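Local coordinates for uncharacterized protein (Bacteroides ovatus CL02T12C04, PDB 6PTM) that probably hydrolyses carrageenan from the chain end, as an exo-acting glycoside hydrolase of family GH42, at residues G49-N52 with E53-L57; I132-L135 with E136-R140; A312-E315 with F316-L320; A365-M368 with D369-E373. All coordinates share one frame; numbering follows the deposited sequence.

Each of the four contacts lies within about two turns of one helix, and they form two pairs. Interactions 1 and 2, with centres 13 Å apart, lie on the packed helices 44-63 and 109-139; they meet where Leu57 CD1 rests 3.6 Å from Met139 SD. Interactions 3 and 4, centres 10 Å apart, lie on helices 310-324 and 358-385, within the beta-galactosidase family region. There Trp319 NE1 and Asp369 OD2, 2.9 Å apart, form a probable hydrogen bond. Between the pairs the closest approach, from interaction 2 to interaction 4, is about 45 Å between nearest atoms, on opposite sides of the chain's centre. The 1,2-ethanediol beside interaction 4 probably comes from the crystallisation liquor.

Interaction 1: G49-N52 with E53-L57; sequences GKIN and ELRKL
Arg55 carries CG on the far side of CB from its own backbone N (chi1 -177°), while Asn52 turns CG to lie beside its N (chi1 -64°), and these settings let the two side chains run alongside one another in the same direction. A bend at chi3 of Arg55 then folds the guanidinium back toward the preceding turn. Its NH1 reaches Asn52 OD1 at 3.0 Å; the oxygen sits at the guanidinium edge, but the amide and guanidinium planes are twisted apart by 52° and the hydrogen bond is bent and weak. The stronger hold on Arg55 is its salt bridge from NH2 to Glu79. The same NH2 lies 3.8 Å from Ile51 CG2, the two side chains crossing at a slant.

Lys50 and Glu53 form a second parallel pair. Methylene CD of Lys50 lies 3.9 Å from Glu53 OE1, whereas Lys50 NZ stays 4.4 Å from that oxygen, too far for a salt bridge, and hydrogen-bonds Asn129 instead. Attraction between the charges may still help. Beneath the side chains the alpha-helical backbone is regular: Leu54 N donates to Lys50 O at 2.9 Å, and Lys56 N to Asn52 O at 3.1 Å.

The residue types follow the two sides of helix 44-63. Buried Ile51 packs on Leu75, Ala78 and Met82 of helix 69-90, which Arg55 also touches, while Leu54 joins Lys50 in packing on Met128 of helix 109-139, so the turn bridges two helices of an alpha-helical N-terminal region.

Interaction 2: I132-L135 with E136-R140; sequences ISEL and EAVMR
Leu135 and Met139 lie one turn apart at the C-terminal end of helix 109-139, an i, i+4 apolar pair. The branch point of Leu135 meets the thioether: CG lies 4.0 Å from Met139 SD, the two side chains slanting across each other. Met139 places CG beside its backbone N (chi1 -66°), on the side of the preceding turn, which brings the flexible chain over Leu135 O and the sulfur within 3.6 Å of that oxygen. The bend at chi3 (75°) turns CE off the line of the chain. Leu135 swings the other way, with CG opposite its own N (chi1 -168°), and its CD1 stays 4.5 Å from Val138 CB, a looser apolar contact.

Branched Leu135 and flexible Met139 thus pack against Leu57 of helix 44-63, while the other side suits residues that keep close to the backbone or carry charge. Ala137 is small enough for its CB to nestle beside Glu134 O. Glu134 stretches out nearly straight, its CG 4.3 Å from Val138 CG2, and delivers its carboxylate to Lys70 in a salt bridge that ties the helix to the start of helix 69-90.

The backbone bonds continue to the final turn, Met139 N giving to Leu135 O at 2.8 Å. Val138 turns CG2 beside its own N, and this branch comes to 3.4 Å from Glu134 O.

Interaction 3: A312-E315 with F316-L320; sequences AYEE and FRKWL
Helix 310-324 lies in the long connection between parallel strands 288-292 and 391-394 of what is probably the (beta/alpha)8 barrel expected of a GH42 enzyme, and is probably an added helix, not one of the barrel's own. It sets Tyr313 and Phe316 in a T-shaped, edge-to-face stack. Phe316 CD2 stands over the rim of one face of Tyr313, 3.5 Å from Tyr313 CE1, with ring centroids 5.2 Å apart and planes at 82°. Both rings leave the backbone with CG opposite N, which lets them cross on one side of the helix. Phe316 also meets Phe366, joining the helix to 358-385.

Extended Arg317 reaches back so that its NH1 donates to Glu314 OE1 at 2.8 Å, a salt bridge entering nearly along the carboxylate C-O bond. One guanidinium face lies over Tyr313 CD2, 3.6 Å from NH2, though the ring plane is turned by 69°. Arg317 NE is held by Val344 O. A weaker salt bridge links Lys318 NZ to Glu315 OE2 at 3.5 Å.

Acidic residues three places before basic ones match the helical pitch, so these attractions probably steady the outer side, while the aromatic rings suit the buried side, where the Tyr313 hydroxyl has a weak hydrogen bond to Gly346 N.

Interaction 4: A365-M368 with D369-E373; sequences AFNM and DRVTE. With EDO (1,2-ethanediol), chain C.
Ala365, Phe366, Asn367 and Met368 accept in turn from the amides of Asp369 to Thr372 in unbroken alpha-helical i to i+4 bonds, such as Arg370 N to Phe366 O at 2.8 Å. Over this turn Arg370 grips Asn367 side-on: NE at 3.0 Å and NH1 at 2.9 Å both donate to OD1. The oxygen lies in the guanidinium plane, and the amide is turned 35° from it. Two bonds to one atom fix the rotation of the guanidinium, while its NH2 is held by Asn259 and Asn367 ND2 by Trp296 O, so these buried polar groups are well satisfied.

The unusual chi1 of Arg370 (62°) places CG between the backbone N and the carbonyl carbon. From there CG lies above one face of Phe366, 4.1 Å from the ring centroid and 22° off its normal, a CH-pi contact in which the aliphatic stem of the arginine lies on the ring.

On the other side Asp369 OD1 accepts from ethanediol O1 at 2.7 Å, and its second oxygen engages Trp319. Lys570 binds the diol too. Helix 358-385 leads into strand 391-394 and is probably the barrel helix of the (beta/alpha)8 fold expected for GH42; the cluster ties the added helix 310-324 to it.

Interaction 1: G49-N52 with E53-L57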
loop_
_atom_site.group_PDB
_atom_site.type_symbol
_atom_site.label_atom_id
_atom_site.label_comp_id
_atom_site.label_asym_id
_atom_site.label_seq_id
_atom_site.Cartn_x
_atom_site.Cartn_y
_atom_site.Cartn_z
ATOM N N GLY A 49 0.666 22.418 32.097
ATOM C CA GLY A 49 1.887 22.280 32.916
ATOM C C GLY A 49 2.967 21.430 32.246
ATOM O O GLY A 49 4.088 21.916 32.109
ATOM N N LYS A 50 2.657 20.199 31.841
ATOM C CA LYS A 50 3.615 19.278 31.153
ATOM C C LYS A 50 4.097 19.863 29.827
ATOM O O LYS A 50 5.297 19.716 29.505
ATOM C CB LYS A 50 2.949 17.927 30.913
ATOM C CG LYS A 50 2.585 17.182 32.180
ATOM C CD LYS A 50 3.805 16.797 32.964
ATOM C CE LYS A 50 3.403 16.042 34.204
ATOM N NZ LYS A 50 4.534 15.242 34.713
ATOM N N ILE A 51 3.201 20.524 29.092
ATOM C CA ILE A 51 3.553 21.169 27.806
ATOM C C ILE A 51 4.604 22.247 28.071
ATOM O O ILE A 51 5.640 22.296 27.333
ATOM C CB ILE A 51 2.292 21.737 27.143
ATOM C CG1 ILE A 51 1.380 20.607 26.668
ATOM C CG2 ILE A 51 2.661 22.689 26.030
ATOM C CD1 ILE A 51 0.068 21.093 26.060
ATOM N N ASN A 52 4.351 23.123 29.049
ATOM C CA ASN A 52 5.321 24.201 29.390
ATOM C C ASN A 52 6.648 23.556 29.803
ATOM O O ASN A 52 7.685 24.096 29.479
ATOM C CB ASN A 52 4.785 25.130 30.484
ATOM C CG ASN A 52 3.554 25.915 30.065
ATOM O OD1 ASN A 52 3.295 26.130 28.876
ATOM N ND2 ASN A 52 2.770 26.357 31.038
ATOM N N GLU A 53 6.614 22.433 30.508
ATOM C CA GLU A 53 7.836 21.762 31.017
ATOM C C GLU A 53 8.635 21.267 29.801
ATOM O O GLU A 53 9.841 21.611 29.692
ATOM C CB GLU A 53 7.432 20.658 31.989
ATOM C CG GLU A 53 8.568 20.147 32.872
ATOM C CD GLU A 53 8.258 18.879 33.646
ATOM O OE1 GLU A 53 7.099 18.681 33.994
ATOM O OE2 GLU A 53 9.184 18.083 33.887
ATOM N N LEU A 54 7.985 20.538 28.883
ATOM C CA LEU A 54 8.661 20.049 27.654
ATOM C C LEU A 54 9.209 21.220 26.848
ATOM O O LEU A 54 10.335 21.093 26.365
ATOM C CB LEU A 54 7.732 19.204 26.780
ATOM C CG LEU A 54 8.441 18.626 25.554
ATOM C CD1 LEU A 54 9.673 17.820 25.959
ATOM C CD2 LEU A 54 7.490 17.786 24.715
ATOM N N ARG A 55 8.463 22.327 26.724
ATOM C CA ARG A 55 8.902 23.512 25.938
ATOM C C ARG A 55 10.210 24.080 26.510
ATOM O O ARG A 55 11.094 24.431 25.711
ATOM C CB ARG A 55 7.847 24.626 25.906
ATOM C CG ARG A 55 8.246 25.811 25.042
ATOM C CD ARG A 55 7.235 26.946 25.091
ATOM N NE ARG A 55 6.043 26.506 24.359
ATOM C CZ ARG A 55 4.888 26.135 24.898
ATOM N NH1 ARG A 55 4.696 26.214 26.204
ATOM N NH2 ARG A 55 3.895 25.730 24.115
ATOM N N LYS A 56 10.356 24.170 27.831
ATOM C CA LYS A 56 11.626 24.672 28.419
ATOM C C LYS A 56 12.730 23.619 28.233
ATOM O O LYS A 56 13.866 24.001 27.987
ATOM C CB LYS A 56 11.452 25.001 29.901
ATOM C CG LYS A 56 10.220 25.833 30.213
ATOM C CD LYS A 56 10.477 26.930 31.193
ATOM C CE LYS A 56 11.019 26.415 32.506
ATOM N NZ LYS A 56 9.926 26.194 33.479
ATOM N N LEU A 57 12.429 22.332 28.368
ATOM C CA LEU A 57 13.467 21.270 28.252
ATOM C C LEU A 57 14.003 21.274 26.822
ATOM O O LEU A 57 15.222 21.141 26.631
ATOM C CB LEU A 57 12.868 19.909 28.614
ATOM C CG LEU A 57 13.888 18.779 28.729
ATOM C CD1 LEU A 57 14.831 19.032 29.899
ATOM C CD2 LEU A 57 13.172 17.449 28.911
#

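Interaction 2: I132-L135 with E136-R140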
loop_
_atom_site.group_PDB
_atom_site.type_symbol
_atom_site.label_atom_id
_atom_site.label_comp_id
_atom_site.label_asym_id
_atom_site.label_seq_id
_atom_site.Cartn_x
_atom_site.Cartn_y
_atom_site.Cartn_z
ATOM N N ILE A 132 9.553 14.180 27.830
ATOM C CA ILE A 132 10.436 14.712 28.910
ATOM C C ILE A 132 11.420 13.617 29.350
ATOM O O ILE A 132 12.619 13.903 29.381
ATOM C CB ILE A 132 9.606 15.294 30.071
ATOM C CG1 ILE A 132 8.814 16.528 29.624
ATOM C CG2 ILE A 132 10.506 15.582 31.265
ATOM C CD1 ILE A 132 7.690 16.910 30.551
ATOM N N SER A 133 10.955 12.399 29.628
ATOM C CA SER A 133 11.837 11.271 30.037
ATOM C C SER A 133 12.892 10.993 28.979
ATOM O O SER A 133 14.071 10.804 29.335
ATOM C CB SER A 133 11.051 10.056 30.275
ATOM O OG SER A 133 10.240 10.318 31.380
ATOM N N GLU A 134 12.472 10.914 27.727
ATOM C CA GLU A 134 13.417 10.579 26.654
ATOM C C GLU A 134 14.472 11.684 26.559
ATOM O O GLU A 134 15.677 11.368 26.574
ATOM C CB GLU A 134 12.751 10.383 25.291
ATOM C CG GLU A 134 13.784 9.997 24.230
ATOM C CD GLU A 134 13.237 9.563 22.883
ATOM O OE1 GLU A 134 12.022 9.522 22.755
ATOM O OE2 GLU A 134 14.050 9.330 21.941
ATOM N N LEU A 135 14.057 12.938 26.417
ATOM C CA LEU A 135 15.031 14.042 26.209
ATOM C C LEU A 135 15.984 14.176 27.417
ATOM O O LEU A 135 17.184 14.443 27.168
ATOM C CB LEU A 135 14.256 15.329 25.930
ATOM C CG LEU A 135 15.083 16.503 25.421
ATOM C CD1 LEU A 135 15.961 16.123 24.236
ATOM C CD2 LEU A 135 14.165 17.675 25.064
ATOM N N GLU A 136 15.507 14.010 28.647
ATOM C CA GLU A 136 16.392 14.085 29.843
ATOM C C GLU A 136 17.454 12.980 29.758
ATOM O O GLU A 136 18.610 13.286 30.057
ATOM C CB GLU A 136 15.572 14.011 31.124
ATOM C CG GLU A 136 14.677 15.223 31.321
ATOM C CD GLU A 136 15.090 16.141 32.457
ATOM O OE1 GLU A 136 16.324 16.310 32.662
ATOM O OE2 GLU A 136 14.186 16.681 33.120
ATOM N N ALA A 137 17.103 11.777 29.303
ATOM C CA ALA A 137 18.060 10.675 29.092
ATOM C C ALA A 137 19.051 11.043 27.986
ATOM O O ALA A 137 20.245 10.703 28.116
ATOM C CB ALA A 137 17.309 9.396 28.781
ATOM N N VAL A 138 18.557 11.616 26.888
ATOM C CA VAL A 138 19.431 12.057 25.777
ATOM C C VAL A 138 20.392 13.137 26.309
ATOM O O VAL A 138 21.589 13.052 26.009
ATOM C CB VAL A 138 18.632 12.550 24.568
ATOM C CG1 VAL A 138 19.553 13.209 23.562
ATOM C CG2 VAL A 138 17.835 11.416 23.916
ATOM N N MET A 139 19.914 14.094 27.088
ATOM C CA MET A 139 20.784 15.192 27.581
ATOM C C MET A 139 21.852 14.624 28.518
ATOM O O MET A 139 22.940 15.151 28.511
ATOM C CB MET A 139 19.971 16.281 28.273
ATOM C CG MET A 139 19.060 16.985 27.304
ATOM S SD MET A 139 17.740 17.824 28.160
ATOM C CE MET A 139 18.689 19.212 28.791
ATOM N N ARG A 140 21.585 13.529 29.218
ATOM C CA ARG A 140 22.543 12.914 30.175
ATOM C C ARG A 140 23.443 11.886 29.514
ATOM O O ARG A 140 24.115 11.202 30.243
ATOM C CB ARG A 140 21.787 12.209 31.297
ATOM C CG ARG A 140 21.063 13.204 32.189
ATOM C CD ARG A 140 20.184 12.574 33.257
ATOM N NE ARG A 140 19.310 13.672 33.640
ATOM C CZ ARG A 140 19.587 14.581 34.582
ATOM N NH1 ARG A 140 20.699 14.496 35.298
ATOM N NH2 ARG A 140 18.733 15.561 34.825
#

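Interaction 3: A312-E315 with F316-L320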
loop_
_atom_site.group_PDB
_atom_site.type_symbol
_atom_site.label_atom_id
_atom_site.label_comp_id
_atom_site.label_asym_id
_atom_site.label_seq_id
_atom_site.Cartn_x
_atom_site.Cartn_y
_atom_site.Cartn_z
ATOM N N ALA A 312 -18.250 -0.249 -24.746
ATOM C CA ALA A 312 -17.314 -1.193 -24.093
ATOM C C ALA A 312 -17.482 -2.579 -24.718
ATOM O O ALA A 312 -16.472 -3.238 -24.945
ATOM C CB ALA A 312 -17.527 -1.232 -22.580
ATOM N N TYR A 313 -18.713 -3.032 -24.960
ATOM C CA TYR A 313 -18.961 -4.360 -25.564
ATOM C C TYR A 313 -18.377 -4.396 -26.984
ATOM O O TYR A 313 -17.823 -5.452 -27.397
ATOM C CB TYR A 313 -20.443 -4.732 -25.524
ATOM C CG TYR A 313 -20.612 -6.224 -25.512
ATOM C CD1 TYR A 313 -20.550 -6.932 -24.323
ATOM C CD2 TYR A 313 -20.639 -6.954 -26.699
ATOM C CE1 TYR A 313 -20.620 -8.315 -24.308
ATOM C CE2 TYR A 313 -20.703 -8.339 -26.702
ATOM C CZ TYR A 313 -20.720 -9.025 -25.501
ATOM O OH TYR A 313 -20.735 -10.390 -25.495
ATOM N N GLU A 314 -18.490 -3.290 -27.735
ATOM C CA GLU A 314 -17.825 -3.194 -29.062
ATOM C C GLU A 314 -16.299 -3.351 -28.892
ATOM O O GLU A 314 -15.671 -4.062 -29.700
ATOM C CB GLU A 314 -18.281 -1.914 -29.779
ATOM C CG GLU A 314 -17.685 -1.751 -31.174
ATOM C CD GLU A 314 -17.964 -2.877 -32.165
ATOM O OE1 GLU A 314 -18.998 -3.610 -32.028
ATOM O OE2 GLU A 314 -17.120 -3.052 -33.043
ATOM N N GLU A 315 -15.700 -2.775 -27.840
ATOM C CA GLU A 315 -14.253 -2.985 -27.580
ATOM C C GLU A 315 -14.014 -4.462 -27.240
ATOM O O GLU A 315 -13.043 -5.069 -27.759
ATOM C CB GLU A 315 -13.749 -2.021 -26.501
ATOM C CG GLU A 315 -13.752 -0.581 -26.970
ATOM C CD GLU A 315 -12.972 -0.329 -28.243
ATOM O OE1 GLU A 315 -11.783 -0.644 -28.266
ATOM O OE2 GLU A 315 -13.591 0.091 -29.237
ATOM N N PHE A 316 -14.911 -5.065 -26.474
ATOM C CA PHE A 316 -14.841 -6.514 -26.158
ATOM C C PHE A 316 -14.748 -7.366 -27.444
ATOM O O PHE A 316 -13.936 -8.305 -27.488
ATOM C CB PHE A 316 -16.017 -6.926 -25.263
ATOM C CG PHE A 316 -15.975 -8.332 -24.716
ATOM C CD1 PHE A 316 -14.793 -8.942 -24.330
ATOM C CD2 PHE A 316 -17.157 -9.033 -24.536
ATOM C CE1 PHE A 316 -14.795 -10.236 -23.812
ATOM C CE2 PHE A 316 -17.163 -10.305 -23.970
ATOM C CZ PHE A 316 -15.974 -10.901 -23.608
ATOM N N ARG A 317 -15.585 -7.103 -28.444
ATOM C CA ARG A 317 -15.576 -7.875 -29.731
ATOM C C ARG A 317 -14.188 -7.734 -30.376
ATOM O O ARG A 317 -13.640 -8.746 -30.859
ATOM C CB ARG A 317 -16.674 -7.373 -30.674
ATOM C CG ARG A 317 -18.105 -7.533 -30.164
ATOM C CD ARG A 317 -19.094 -6.948 -31.170
ATOM N NE ARG A 317 -20.444 -7.138 -30.698
ATOM C CZ ARG A 317 -21.254 -6.150 -30.334
ATOM N NH1 ARG A 317 -20.859 -4.896 -30.440
ATOM N NH2 ARG A 317 -22.442 -6.407 -29.822
ATOM N N LYS A 318 -13.598 -6.532 -30.336
ATOM C CA LYS A 318 -12.223 -6.291 -30.841
ATOM C C LYS A 318 -11.200 -7.094 -30.037
ATOM O O LYS A 318 -10.319 -7.748 -30.633
ATOM C CB LYS A 318 -11.948 -4.793 -30.820
ATOM C CG LYS A 318 -12.701 -4.035 -31.902
ATOM C CD LYS A 318 -12.606 -2.506 -31.780
ATOM C CE LYS A 318 -13.469 -1.785 -32.790
ATOM N NZ LYS A 318 -13.296 -0.323 -32.653
ATOM N N TRP A 319 -11.285 -7.067 -28.718
ATOM C CA TRP A 319 -10.366 -7.842 -27.839
ATOM C C TRP A 319 -10.525 -9.345 -28.156
ATOM O O TRP A 319 -9.507 -10.047 -28.260
ATOM C CB TRP A 319 -10.708 -7.531 -26.375
ATOM C CG TRP A 319 -9.828 -8.219 -25.383
ATOM C CD1 TRP A 319 -8.776 -7.657 -24.724
ATOM C CD2 TRP A 319 -9.950 -9.562 -24.900
ATOM N NE1 TRP A 319 -8.218 -8.563 -23.882
ATOM C CE2 TRP A 319 -8.904 -9.747 -23.975
ATOM C CE3 TRP A 319 -10.827 -10.628 -25.149
ATOM C CZ2 TRP A 319 -8.699 -10.961 -23.328
ATOM C CZ3 TRP A 319 -10.622 -11.824 -24.502
ATOM C CH2 TRP A 319 -9.585 -11.985 -23.599
ATOM N N LEU A 320 -11.757 -9.826 -28.337
ATOM C CA LEU A 320 -12.023 -11.276 -28.602
ATOM C C LEU A 320 -11.387 -11.673 -29.954
ATOM O O LEU A 320 -10.802 -12.783 -30.087
ATOM C CB LEU A 320 -13.529 -11.533 -28.584
ATOM C CG LEU A 320 -14.178 -11.457 -27.203
ATOM C CD1 LEU A 320 -15.686 -11.251 -27.309
ATOM C CD2 LEU A 320 -13.803 -12.673 -26.381
#

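Interaction 4: A365-M368 with D369-E373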
loop_
_atom_site.group_PDB
_atom_site.type_symbol
_atom_site.label_atom_id
_atom_site.label_comp_id
_atom_site.label_asym_id
_atom_site.label_seq_id
_atom_site.Cartn_x
_atom_site.Cartn_y
_atom_site.Cartn_z
ATOM N N ALA A 365 -10.883 -10.843 -18.325
ATOM C CA ALA A 365 -9.565 -10.571 -18.931
ATOM C C ALA A 365 -9.668 -9.282 -19.757
ATOM O O ALA A 365 -8.806 -8.402 -19.602
ATOM C CB ALA A 365 -9.144 -11.759 -19.768
ATOM N N PHE A 366 -10.742 -9.162 -20.548
ATOM C CA PHE A 366 -11.041 -7.955 -21.341
ATOM C C PHE A 366 -11.205 -6.775 -20.369
ATOM O O PHE A 366 -10.651 -5.697 -20.642
ATOM C CB PHE A 366 -12.268 -8.136 -22.239
ATOM C CG PHE A 366 -12.863 -6.806 -22.643
ATOM C CD1 PHE A 366 -12.189 -5.978 -23.525
ATOM C CD2 PHE A 366 -14.045 -6.342 -22.100
ATOM C CE1 PHE A 366 -12.692 -4.731 -23.857
ATOM C CE2 PHE A 366 -14.560 -5.098 -22.445
ATOM C CZ PHE A 366 -13.883 -4.296 -23.334
ATOM N N ASN A 367 -11.961 -6.958 -19.276
ATOM C CA ASN A 367 -12.267 -5.826 -18.377
ATOM C C ASN A 367 -10.922 -5.276 -17.836
ATOM O O ASN A 367 -10.730 -4.039 -17.785
ATOM C CB ASN A 367 -13.239 -6.247 -17.267
ATOM C CG ASN A 367 -13.889 -5.076 -16.543
ATOM O OD1 ASN A 367 -14.154 -4.051 -17.160
ATOM N ND2 ASN A 367 -14.165 -5.225 -15.254
ATOM N N MET A 368 -10.004 -6.157 -17.451
ATOM C CA MET A 368 -8.662 -5.739 -17.004
ATOM C C MET A 368 -7.927 -4.972 -18.106
ATOM O O MET A 368 -7.441 -3.856 -17.812
ATOM C CB MET A 368 -7.832 -6.939 -16.591
ATOM C CG MET A 368 -8.163 -7.444 -15.192
ATOM S SD MET A 368 -7.061 -8.851 -14.933
ATOM C CE MET A 368 -7.673 -9.454 -13.362
ATOM N N ASP A 369 -7.864 -5.548 -19.307
ATOM C CA ASP A 369 -7.116 -4.976 -20.453
ATOM C C ASP A 369 -7.709 -3.617 -20.831
ATOM O O ASP A 369 -6.916 -2.728 -21.098
ATOM C CB ASP A 369 -7.005 -5.977 -21.609
ATOM C CG ASP A 369 -6.118 -7.171 -21.268
ATOM O OD1 ASP A 369 -5.509 -7.154 -20.169
ATOM O OD2 ASP A 369 -6.026 -8.108 -22.094
ATOM N N ARG A 370 -9.024 -3.425 -20.828
ATOM C CA ARG A 370 -9.563 -2.120 -21.280
ATOM C C ARG A 370 -9.346 -1.090 -20.175
ATOM O O ARG A 370 -9.283 0.113 -20.470
ATOM C CB ARG A 370 -11.042 -2.176 -21.666
ATOM C CG ARG A 370 -11.976 -2.573 -20.534
ATOM C CD ARG A 370 -13.148 -1.655 -20.442
ATOM N NE ARG A 370 -13.999 -2.041 -19.323
ATOM C CZ ARG A 370 -15.131 -1.419 -18.996
ATOM N NH1 ARG A 370 -15.823 -1.850 -17.953
ATOM N NH2 ARG A 370 -15.585 -0.407 -19.730
ATOM N N VAL A 371 -9.306 -1.541 -18.923
ATOM C CA VAL A 371 -9.040 -0.591 -17.815
ATOM C C VAL A 371 -7.576 -0.173 -17.890
ATOM O O VAL A 371 -7.297 1.019 -17.773
ATOM C CB VAL A 371 -9.431 -1.187 -16.446
ATOM C CG1 VAL A 371 -8.851 -0.365 -15.309
ATOM C CG2 VAL A 371 -10.950 -1.302 -16.346
ATOM N N THR A 372 -6.659 -1.141 -18.061
ATOM C CA THR A 372 -5.228 -0.830 -18.272
ATOM C C THR A 372 -5.087 0.195 -19.419
ATOM O O THR A 372 -4.333 1.205 -19.259
ATOM C CB THR A 372 -4.436 -2.119 -18.519
ATOM O OG1 THR A 372 -4.551 -3.013 -17.406
ATOM C CG2 THR A 372 -3.000 -1.814 -18.848
ATOM N N GLU A 373 -5.748 -0.046 -20.547
ATOM C CA GLU A 373 -5.675 0.863 -21.738
ATOM C C GLU A 373 -6.177 2.274 -21.357
ATOM O O GLU A 373 -5.558 3.294 -21.765
ATOM C CB GLU A 373 -6.429 0.243 -22.913
ATOM C CG GLU A 373 -6.331 1.065 -24.198
ATOM C CD GLU A 373 -7.225 2.290 -24.278
ATOM O OE1 GLU A 373 -8.368 2.241 -23.765
ATOM O OE2 GLU A 373 -6.774 3.298 -24.869
HETATM C C1 EDO C . -5.981 -10.192 -18.740
HETATM O O1 EDO C . -4.784 -9.591 -19.139
HETATM C C2 EDO C . -5.765 -11.656 -18.526
HETATM O O2 EDO C . -5.590 -12.397 -19.715
#